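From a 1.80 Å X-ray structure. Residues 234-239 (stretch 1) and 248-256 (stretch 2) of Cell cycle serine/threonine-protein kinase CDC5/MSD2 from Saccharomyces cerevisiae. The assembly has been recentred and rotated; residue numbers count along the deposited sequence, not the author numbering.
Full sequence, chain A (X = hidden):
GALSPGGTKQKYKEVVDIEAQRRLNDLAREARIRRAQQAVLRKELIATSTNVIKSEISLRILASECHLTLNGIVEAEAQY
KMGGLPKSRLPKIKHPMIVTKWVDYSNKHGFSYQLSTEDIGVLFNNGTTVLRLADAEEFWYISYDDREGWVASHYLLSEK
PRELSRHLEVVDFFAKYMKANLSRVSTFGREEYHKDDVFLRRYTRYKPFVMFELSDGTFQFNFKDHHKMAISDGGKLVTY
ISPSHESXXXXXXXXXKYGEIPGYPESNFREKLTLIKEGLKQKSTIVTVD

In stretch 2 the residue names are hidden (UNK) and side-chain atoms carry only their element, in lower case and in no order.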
# COMPACT_ATOMS: atom_id res chain seq x y z
N GLY A 234 1.03 -3.44 11.62
CA GLY A 234 -0.01 -4.36 12.02
C GLY A 234 -1.20 -3.69 12.67
O GLY A 234 -1.76 -4.21 13.63
N GLY A 235 -1.56 -2.51 12.17
CA GLY A 235 -2.74 -1.82 12.67
C GLY A 235 -2.50 -0.92 13.87
O GLY A 235 -3.44 -0.33 14.39
N LYS A 236 -1.25 -0.81 14.31
CA LYS A 236 -0.93 -0.04 15.51
C LYS A 236 -0.67 1.44 15.23
O LYS A 236 -0.78 2.27 16.13
CB LYS A 236 0.29 -0.63 16.22
CG LYS A 236 0.05 -2.01 16.80
CD LYS A 236 1.23 -2.42 17.66
CE LYS A 236 1.56 -3.89 17.50
NZ LYS A 236 1.99 -4.22 16.12
N LEU A 237 -0.30 1.76 14.00
CA LEU A 237 0.02 3.14 13.62
C LEU A 237 -0.93 3.63 12.54
O LEU A 237 -1.26 2.89 11.62
CB LEU A 237 1.46 3.25 13.13
CG LEU A 237 2.59 2.99 14.12
CD1 LEU A 237 3.91 2.94 13.38
CD2 LEU A 237 2.62 4.05 15.21
N VAL A 238 -1.35 4.88 12.66
CA VAL A 238 -2.12 5.54 11.62
C VAL A 238 -1.37 6.78 11.16
O VAL A 238 -0.88 7.57 11.98
CB VAL A 238 -3.55 5.91 12.09
CG1 VAL A 238 -3.51 6.75 13.36
CG2 VAL A 238 -4.31 6.64 10.98
N THR A 239 -1.27 6.93 9.85
CA THR A 239 -0.62 8.08 9.25
C THR A 239 -1.68 8.88 8.52
O THR A 239 -2.35 8.36 7.63
CB THR A 239 0.51 7.67 8.29
OG1 THR A 239 1.54 6.99 9.03
CG2 THR A 239 1.12 8.89 7.60
N UNK A 248 1.48 13.12 9.03
CA UNK A 248 1.71 12.96 10.46
C UNK A 248 1.30 11.56 10.91
O UNK A 248 0.23 11.07 10.52
c UNK A 248 0.95 14.01 11.27
o UNK A 248 -0.38 14.15 10.74
c UNK A 248 1.65 15.35 11.19
N UNK A 249 2.13 10.92 11.72
CA UNK A 249 1.90 9.55 12.16
C UNK A 249 1.69 9.48 13.66
O UNK A 249 2.44 10.09 14.43
c UNK A 249 3.07 8.64 11.75
c UNK A 249 2.87 7.20 12.25
o UNK A 249 3.17 8.63 10.32
N UNK A 250 0.67 8.72 14.07
CA UNK A 250 0.33 8.55 15.48
C UNK A 250 0.08 7.09 15.81
O UNK A 250 -0.31 6.31 14.93
c UNK A 250 -0.90 10.81 15.48
c UNK A 250 -0.93 9.34 15.84
o UNK A 250 -0.82 14.85 14.51
c UNK A 250 -1.26 12.59 13.90
c UNK A 250 -1.29 11.25 14.22
c UNK A 250 -0.46 13.10 16.09
c UNK A 250 -0.49 11.76 16.41
c UNK A 250 -0.85 13.51 14.83
N UNK A 251 0.28 6.70 17.08
CA UNK A 251 -0.31 5.43 17.52
C UNK A 251 -1.82 5.51 17.36
O UNK A 251 -2.41 6.52 17.74
c UNK A 251 1.31 6.20 19.11
c UNK A 251 0.11 5.33 18.99
c UNK A 251 1.10 7.32 18.14
N UNK A 252 -2.43 4.47 16.81
CA UNK A 252 -3.87 4.49 16.57
C UNK A 252 -4.65 4.69 17.87
O UNK A 252 -5.63 5.44 17.90
c UNK A 252 -6.38 4.19 14.83
c UNK A 252 -5.81 3.03 15.63
c UNK A 252 -6.08 1.71 14.91
c UNK A 252 -4.31 3.20 15.88
N UNK A 253 -4.21 4.04 18.93
CA UNK A 253 -4.92 4.12 20.20
C UNK A 253 -4.92 5.55 20.73
O UNK A 253 -5.87 5.98 21.37
c UNK A 253 -4.30 3.15 21.25
c UNK A 253 -2.87 3.55 21.59
c UNK A 253 -5.17 3.10 22.51
N UNK A 254 -3.86 6.30 20.43
CA UNK A 254 -3.78 7.70 20.82
C UNK A 254 -4.81 8.55 20.07
O UNK A 254 -5.41 9.47 20.65
o UNK A 254 0.17 9.42 20.71
o UNK A 254 -0.63 11.42 20.25
c UNK A 254 -0.78 10.22 20.59
c UNK A 254 -2.37 8.24 20.56
c UNK A 254 -2.19 9.73 20.87
N UNK A 255 -5.02 8.25 18.80
CA UNK A 255 -6.01 8.97 18.00
C UNK A 255 -7.42 8.63 18.47
O UNK A 255 -8.29 9.49 18.51
c UNK A 255 -4.56 9.17 15.95
c UNK A 255 -7.04 9.22 15.69
c UNK A 255 -5.88 8.64 16.49
N UNK A 256 -7.63 7.37 18.85
CA UNK A 256 -8.93 6.94 19.34
C UNK A 256 -9.27 7.66 20.64
O UNK A 256 -10.39 8.15 20.81
c UNK A 256 -8.96 5.43 19.54
c UNK A 256 -10.20 4.80 17.44
c UNK A 256 -8.92 4.62 18.24
c UNK A 256 -8.67 3.15 18.51
O HOH W 1 -2.01 1.90 18.69

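Position 248 carries three side-chain atoms, a carbon bearing one oxygen and one carbon. Its CA-to-CB bond points away from stretch 1, and the contact is made by the backbone: the carbonyl O of 248 receives a CA-H...O contact from CA of Thr239 at 3.4 Å. The residue is Thr248, whose beta-branching suits an extended strand.

Position 249 has the same three atoms, but here the oxygen lies 2.6 Å from OG1 of Thr239. Thr249 faces Thr239 in a non-hydrogen-bonded antiparallel pair, with the CA atoms of the two residues 4.1 Å apart and both side chains on one face, so the hydroxyls can meet. OG1 of Thr249 and OG1 of Thr239 form a short hydrogen bond in which either could be the donor. A hydroxyl suits this place because it can both give and accept, and a beta-branched residue is at ease in a strand.

At position 250 one carbon leads to a six-carbon ring bearing an oxygen. The backbone forms the hydrogen-bonded pair with Val238: N of 250 donates to O of Val238 at 2.8 Å, and N of Val238 donates to O of 250 at 2.9 Å. The residue is Tyr250. Its CB lies 4.4 Å from CG1 of Val238 on their shared face, while the polar end of the ring runs on away from stretch 1, which suits a partly exposed site.

Position 251 has three carbons closing a ring onto the backbone N, and its CA lies 4.0 Å from CD2 of Leu237. This is Pro251. Proline has no amide hydrogen to give, and none is needed in this non-hydrogen-bonded pair with Leu237. The residue occupies the N-cap position, where its phi of -60° is one the ring readily accepts.

Position 252 shows four carbons forked at the second; one end carbon comes within 3.4 Å of O of Gly235 and the other lies 4.1 Å from CG1 of Val238. This is Leu252, whose forked apolar end fills buried space and reaches both Gly235 and the strand. It is the first helical residue, where N has no carbonyl of an earlier helical turn to bond, and N of Leu252 donates to O of Lys236 at 2.8 Å, nearly straight at 174°.

Position 253 has one carbon carrying two others, none touching stretch 1, but its N donates to a water that in turn donates to O of Lys236. Val253 places a small apolar side chain at a partly exposed helical site that stretch 1 does not constrain.

Position 254 has three carbons, the third carrying two oxygens, all out of reach of stretch 1. It is Glu254, whose charged end suits an exposed site.

Position 255 is again a carbon carrying two carbons. Its CA-to-CB bond points toward stretch 1, and one end carbon lies 3.7 Å from CG1 of Val238; this is Val255, apolar in a buried setting.

Position 256, four carbons forked at the second, is out of reach of stretch 1. It is Leu256, an apolar side chain suited to a buried position.

The contact thus joins an antiparallel strand pair to the start of a helix. Backbone hydrogen bonds set the register, the threonine pair ties one face, and Val238 meets Tyr250, Leu252 and Val255 through apolar packing.

Stretch 2 (248-256) TTYPLVEVL
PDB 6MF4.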